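Local coordinates for protein response regulator (PDB 3N0R) that probably works as an anti-anti-sigma factor in the bacterial stress response, with a phosphorylatable receiver domain controlling a sigma-factor-like domain, at residues 162-167 with 199-204; 207-212 with 220-225. The protein carries 1 engineered substitution. All coordinates share one frame; numbering follows the deposited sequence. Where two conformers were deposited one is given.

Both contacts belong to the receiver domain, a parallel five-stranded sheet covered by helices on its two faces, and they come one after the other along the chain. Contact 1 sets helix 194-203 against strand 162-166; contact 2 folds the loop 220-225 over the neighbouring strand 208-212. Their centres lie about 8 Å apart, on one face of the sheet. A backbone pair, Glu162 O with Gly207 N at 2.8 Å, probably hydrogen-bonded, joins the two strands at one end; at the other, the carboxylates of Glu167 and Asp212 lie close although alike in charge, with Lys260 forming a salt bridge to Asp212. The pair thus illustrates how a receiver domain combines a packed sheet face with a predicted phosphorylation site at the strand ends.

Contact 1: 162-167 with 199-204; sequences EVLIIE and EAVTRR
Glu162 and Arg204 meet, as do Leu164 and the pair Ala200 and Val201, where a helix of a beta-alpha-beta crossover lies against a strand of the receiver fold. Helix 194-203 links strand 186-191 to strand 208-212, and strand 162-166 lies between those two in the parallel sheet, so the crossover passes over it. The contact has an apolar half and a charged half. In the apolar half the two methyls of Leu164 divide their partners: CD1 reaches the CB of Ala200 at 3.8 Å, while Leu164 CD2 meets Val201 CG2 at 3.6 Å, the leucine and valine side chains crossing at about a right angle. Leu164 holds CG opposite its backbone N (chi1 171°), which carries the fork out from the sheet to the helix. Val163 and Ile165, by contrast, serve the other face of the sheet, where helix 170-182 lies.

The charged half sits at the start of the strand, just past the end of the helix, where Arg204 is the first residue to leave helical geometry. Its chain runs extended from CG to NE, Glu162 likewise reaches out straight beyond CG, and the two side chains cross at about a right angle. The carboxylate does not meet the guanidinium edge in the usual paired fashion. It stands upright on one face, the planes 81° apart, with Glu162 CD 3.3 Å above the guanidinium plane and over its centre. The salt bridge is therefore electrostatic alone: Glu162 OE1 lies 3.0 Å from Arg204 NH1 but well out of the guanidinium plane, and no N-H points at it, while Glu162 OE2 sits 2.9 Å from Arg204 CZ.

Contact 2: 207-212 with 220-225; sequences GLVLAD and SGIDAV
One water oxygen is gripped by three groups, Asp212 O, Ser220 OG and Ile222 N, where the end of strand 208-212 faces the loop. The water donates a hydrogen bond to Asp212 O (2.8 Å), accepts one from Ile222 N (3.0 Å), and is hydrogen-bonded to Ser220 OG at 2.6 Å. It thereby bridges the last carbonyl of the strand to the type I turn that begins at Ser220. Asp212 O has a direct partner as well, Gly221 N, but that bond is weak, 3.3 Å long and bent to 151°. The turn runs from Ser220 to Asp223 and is closed by the bond from Asp223 N to Ser220 O.

Beside this polar seam lies an apolar one, in which a single methyl does the touching. Ile222 sets CG1 roughly opposite its backbone N (chi1 -156°), and the bend at chi2 (68°) brings the end of the chain nearer the strand, so that its CD1 rests against Val209 CG1 at 3.7 Å and against the CB of Ala211 at 4.0 Å. Val209 and Ala211, two residues apart on the strand, both project to this face. Ile166, Val236, Phe238 and Leu229 also touch Ile222, packing it into the core between the sheet and helix 226-231.

The side chain of Asp212 takes another route from its carbonyl: OD1 accepts a hydrogen bond from Gln214 N and OD2 forms a salt bridge with Lys260. An aspartate at the end of the central strand, paired with a lysine and close to the acidic Glu167, is the hallmark of a receiver-domain phosphorylation site; Asp212 is the predicted phosphoacceptor, unmodified here.

Contact 1: 162-167 with 199-204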
# COMPACT_ATOMS: atom_id res chain seq x y z
N GLU A 162 13.99 -12.69 6.29
CA GLU A 162 15.11 -12.50 5.39
C GLU A 162 14.65 -11.75 4.15
O GLU A 162 13.64 -12.11 3.54
CB GLU A 162 15.70 -13.85 4.99
CG GLU A 162 16.33 -14.59 6.16
CD GLU A 162 16.98 -15.89 5.75
OE1 GLU A 162 17.01 -16.19 4.54
OE2 GLU A 162 17.45 -16.62 6.65
N VAL A 163 15.40 -10.72 3.79
CA VAL A 163 15.00 -9.82 2.71
C VAL A 163 16.06 -9.75 1.63
O VAL A 163 17.24 -9.53 1.92
CB VAL A 163 14.74 -8.41 3.26
CG1 VAL A 163 14.26 -7.49 2.16
CG2 VAL A 163 13.72 -8.47 4.40
N LEU A 164 15.63 -9.93 0.38
CA LEU A 164 16.48 -9.70 -0.79
C LEU A 164 16.10 -8.38 -1.43
O LEU A 164 14.91 -8.10 -1.64
CB LEU A 164 16.28 -10.83 -1.81
CG LEU A 164 16.93 -10.63 -3.17
CD1 LEU A 164 18.46 -10.59 -3.05
CD2 LEU A 164 16.52 -11.75 -4.12
N ILE A 165 17.11 -7.56 -1.72
CA ILE A 165 16.89 -6.30 -2.43
C ILE A 165 17.45 -6.44 -3.84
O ILE A 165 18.57 -6.93 -4.01
CB ILE A 165 17.58 -5.13 -1.69
CG1 ILE A 165 16.96 -4.93 -0.31
CG2 ILE A 165 17.53 -3.84 -2.52
CD1 ILE A 165 17.80 -4.14 0.63
N ILE A 166 16.68 -6.02 -4.85
CA ILE A 166 17.16 -5.99 -6.23
C ILE A 166 17.13 -4.54 -6.71
O ILE A 166 16.07 -3.98 -7.00
CB ILE A 166 16.34 -6.91 -7.17
CG1 ILE A 166 16.15 -8.31 -6.56
CG2 ILE A 166 16.99 -6.98 -8.54
CD1 ILE A 166 15.16 -9.19 -7.31
N GLU A 167 18.30 -3.93 -6.75
CA GLU A 167 18.43 -2.51 -7.00
C GLU A 167 19.86 -2.25 -7.45
O GLU A 167 20.80 -2.67 -6.79
CB GLU A 167 18.13 -1.72 -5.72
CG GLU A 167 18.30 -0.22 -5.87
CD GLU A 167 17.41 0.36 -6.93
OE1 GLU A 167 17.92 0.86 -7.95
OE2 GLU A 167 16.17 0.32 -6.74
N GLU A 199 21.15 -15.80 -8.54
CA GLU A 199 22.19 -16.41 -7.73
C GLU A 199 21.83 -16.35 -6.24
O GLU A 199 21.97 -17.34 -5.52
CB GLU A 199 23.51 -15.70 -7.98
CG GLU A 199 24.70 -16.37 -7.34
CD GLU A 199 26.01 -15.77 -7.81
OE1 GLU A 199 26.00 -14.62 -8.31
OE2 GLU A 199 27.06 -16.44 -7.68
N ALA A 200 21.36 -15.19 -5.79
CA ALA A 200 20.97 -15.04 -4.39
C ALA A 200 19.85 -15.99 -3.99
O ALA A 200 19.92 -16.65 -2.94
CB ALA A 200 20.58 -13.60 -4.10
N VAL A 201 18.80 -16.06 -4.81
CA VAL A 201 17.65 -16.89 -4.48
C VAL A 201 18.01 -18.38 -4.53
O VAL A 201 17.50 -19.17 -3.76
CB VAL A 201 16.44 -16.58 -5.39
CG1 VAL A 201 15.34 -17.59 -5.16
CG2 VAL A 201 15.92 -15.18 -5.12
N THR A 202 18.92 -18.74 -5.43
CA THR A 202 19.39 -20.12 -5.52
C THR A 202 20.10 -20.55 -4.23
O THR A 202 20.01 -21.70 -3.81
CB THR A 202 20.29 -20.30 -6.74
OG1 THR A 202 19.55 -19.96 -7.92
CG2 THR A 202 20.78 -21.73 -6.86
N ARG A 203 20.79 -19.61 -3.59
CA ARG A 203 21.44 -19.89 -2.32
C ARG A 203 20.45 -19.97 -1.16
O ARG A 203 20.56 -20.85 -0.30
CB ARG A 203 22.52 -18.86 -2.00
CG ARG A 203 23.84 -19.14 -2.67
CD ARG A 203 24.96 -18.30 -2.08
NE ARG A 203 26.26 -18.75 -2.55
CZ ARG A 203 26.69 -18.61 -3.80
NH1 ARG A 203 25.90 -18.04 -4.70
NH2 ARG A 203 27.89 -19.05 -4.16
N ARG A 204 19.48 -19.06 -1.13
CA ARG A 204 18.51 -19.03 -0.04
C ARG A 204 17.24 -18.33 -0.48
O ARG A 204 17.29 -17.25 -1.05
CB ARG A 204 19.12 -18.30 1.16
CG ARG A 204 18.44 -18.59 2.49
CD ARG A 204 19.32 -18.11 3.64
NE ARG A 204 18.98 -18.70 4.94
CZ ARG A 204 17.79 -19.19 5.30
NH1 ARG A 204 16.77 -19.17 4.46
NH2 ARG A 204 17.63 -19.69 6.52

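Contact 2: 207-212 with 220-225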
# COMPACT_ATOMS: atom_id res chain seq x y z
N GLY A 207 12.20 -14.26 2.56
CA GLY A 207 10.82 -14.10 2.99
C GLY A 207 10.16 -12.86 2.41
O GLY A 207 8.96 -12.66 2.57
N LEU A 208 10.95 -12.01 1.76
CA LEU A 208 10.44 -10.76 1.20
C LEU A 208 11.45 -10.27 0.18
O LEU A 208 12.65 -10.38 0.40
CB LEU A 208 10.27 -9.71 2.30
CG LEU A 208 9.88 -8.29 1.89
CD1 LEU A 208 8.48 -8.25 1.28
CD2 LEU A 208 9.97 -7.35 3.09
N VAL A 209 10.96 -9.70 -0.92
CA VAL A 209 11.84 -9.10 -1.92
C VAL A 209 11.39 -7.68 -2.19
O VAL A 209 10.19 -7.42 -2.33
CB VAL A 209 11.80 -9.90 -3.24
CG1 VAL A 209 12.69 -9.26 -4.29
CG2 VAL A 209 12.21 -11.35 -3.00
N LEU A 210 12.35 -6.76 -2.23
CA LEU A 210 12.11 -5.40 -2.71
C LEU A 210 12.87 -5.25 -4.01
O LEU A 210 14.09 -5.41 -4.03
CB LEU A 210 12.59 -4.36 -1.70
CG LEU A 210 11.84 -4.28 -0.36
CD1 LEU A 210 11.48 -2.85 0.00
CD2 LEU A 210 10.62 -5.18 -0.32
N ALA A 211 12.16 -4.97 -5.09
CA ALA A 211 12.75 -5.02 -6.43
C ALA A 211 12.44 -3.77 -7.24
O ALA A 211 11.28 -3.36 -7.36
CB ALA A 211 12.24 -6.23 -7.18
N ASP A 212 13.48 -3.19 -7.83
CA ASP A 212 13.28 -2.08 -8.72
C ASP A 212 12.55 -2.53 -9.98
O ASP A 212 12.82 -3.61 -10.52
CB ASP A 212 14.60 -1.40 -9.07
CG ASP A 212 14.41 0.06 -9.48
OD1 ASP A 212 13.81 0.30 -10.54
OD2 ASP A 212 14.83 0.97 -8.72
N SER A 220 13.22 -5.62 -15.81
CA SER A 220 12.62 -5.69 -14.50
C SER A 220 13.46 -6.61 -13.62
O SER A 220 13.71 -7.76 -13.98
CB SER A 220 11.19 -6.24 -14.61
OG SER A 220 10.51 -6.19 -13.37
N GLY A 221 13.89 -6.10 -12.47
CA GLY A 221 14.79 -6.83 -11.60
C GLY A 221 14.27 -8.18 -11.14
O GLY A 221 15.05 -9.09 -10.87
N ILE A 222 12.95 -8.32 -11.08
CA ILE A 222 12.33 -9.51 -10.53
C ILE A 222 12.24 -10.67 -11.54
O ILE A 222 11.99 -11.81 -11.16
CB ILE A 222 10.90 -9.19 -10.02
CG1 ILE A 222 10.46 -10.18 -8.94
CG2 ILE A 222 9.91 -9.11 -11.18
CD1 ILE A 222 11.24 -10.06 -7.64
N ASP A 223 12.48 -10.38 -12.82
CA ASP A 223 12.11 -11.31 -13.88
C ASP A 223 12.64 -12.74 -13.76
O ASP A 223 11.91 -13.70 -14.04
CB ASP A 223 12.46 -10.75 -15.27
CG ASP A 223 11.40 -9.80 -15.79
OD1 ASP A 223 10.32 -9.71 -15.17
OD2 ASP A 223 11.64 -9.16 -16.84
N ALA A 224 13.89 -12.90 -13.36
CA ALA A 224 14.50 -14.23 -13.32
C ALA A 224 14.17 -15.00 -12.05
O ALA A 224 14.48 -16.18 -11.95
CB ALA A 224 16.01 -14.14 -13.52
N VAL A 225 13.53 -14.34 -11.09
CA VAL A 225 13.18 -15.01 -9.85
C VAL A 225 11.67 -15.05 -9.59
O VAL A 225 11.21 -15.67 -8.62
CB VAL A 225 13.92 -14.41 -8.63
CG1 VAL A 225 15.43 -14.63 -8.76
CG2 VAL A 225 13.59 -12.92 -8.46
O HOH W 1 11.21 -5.91 -10.86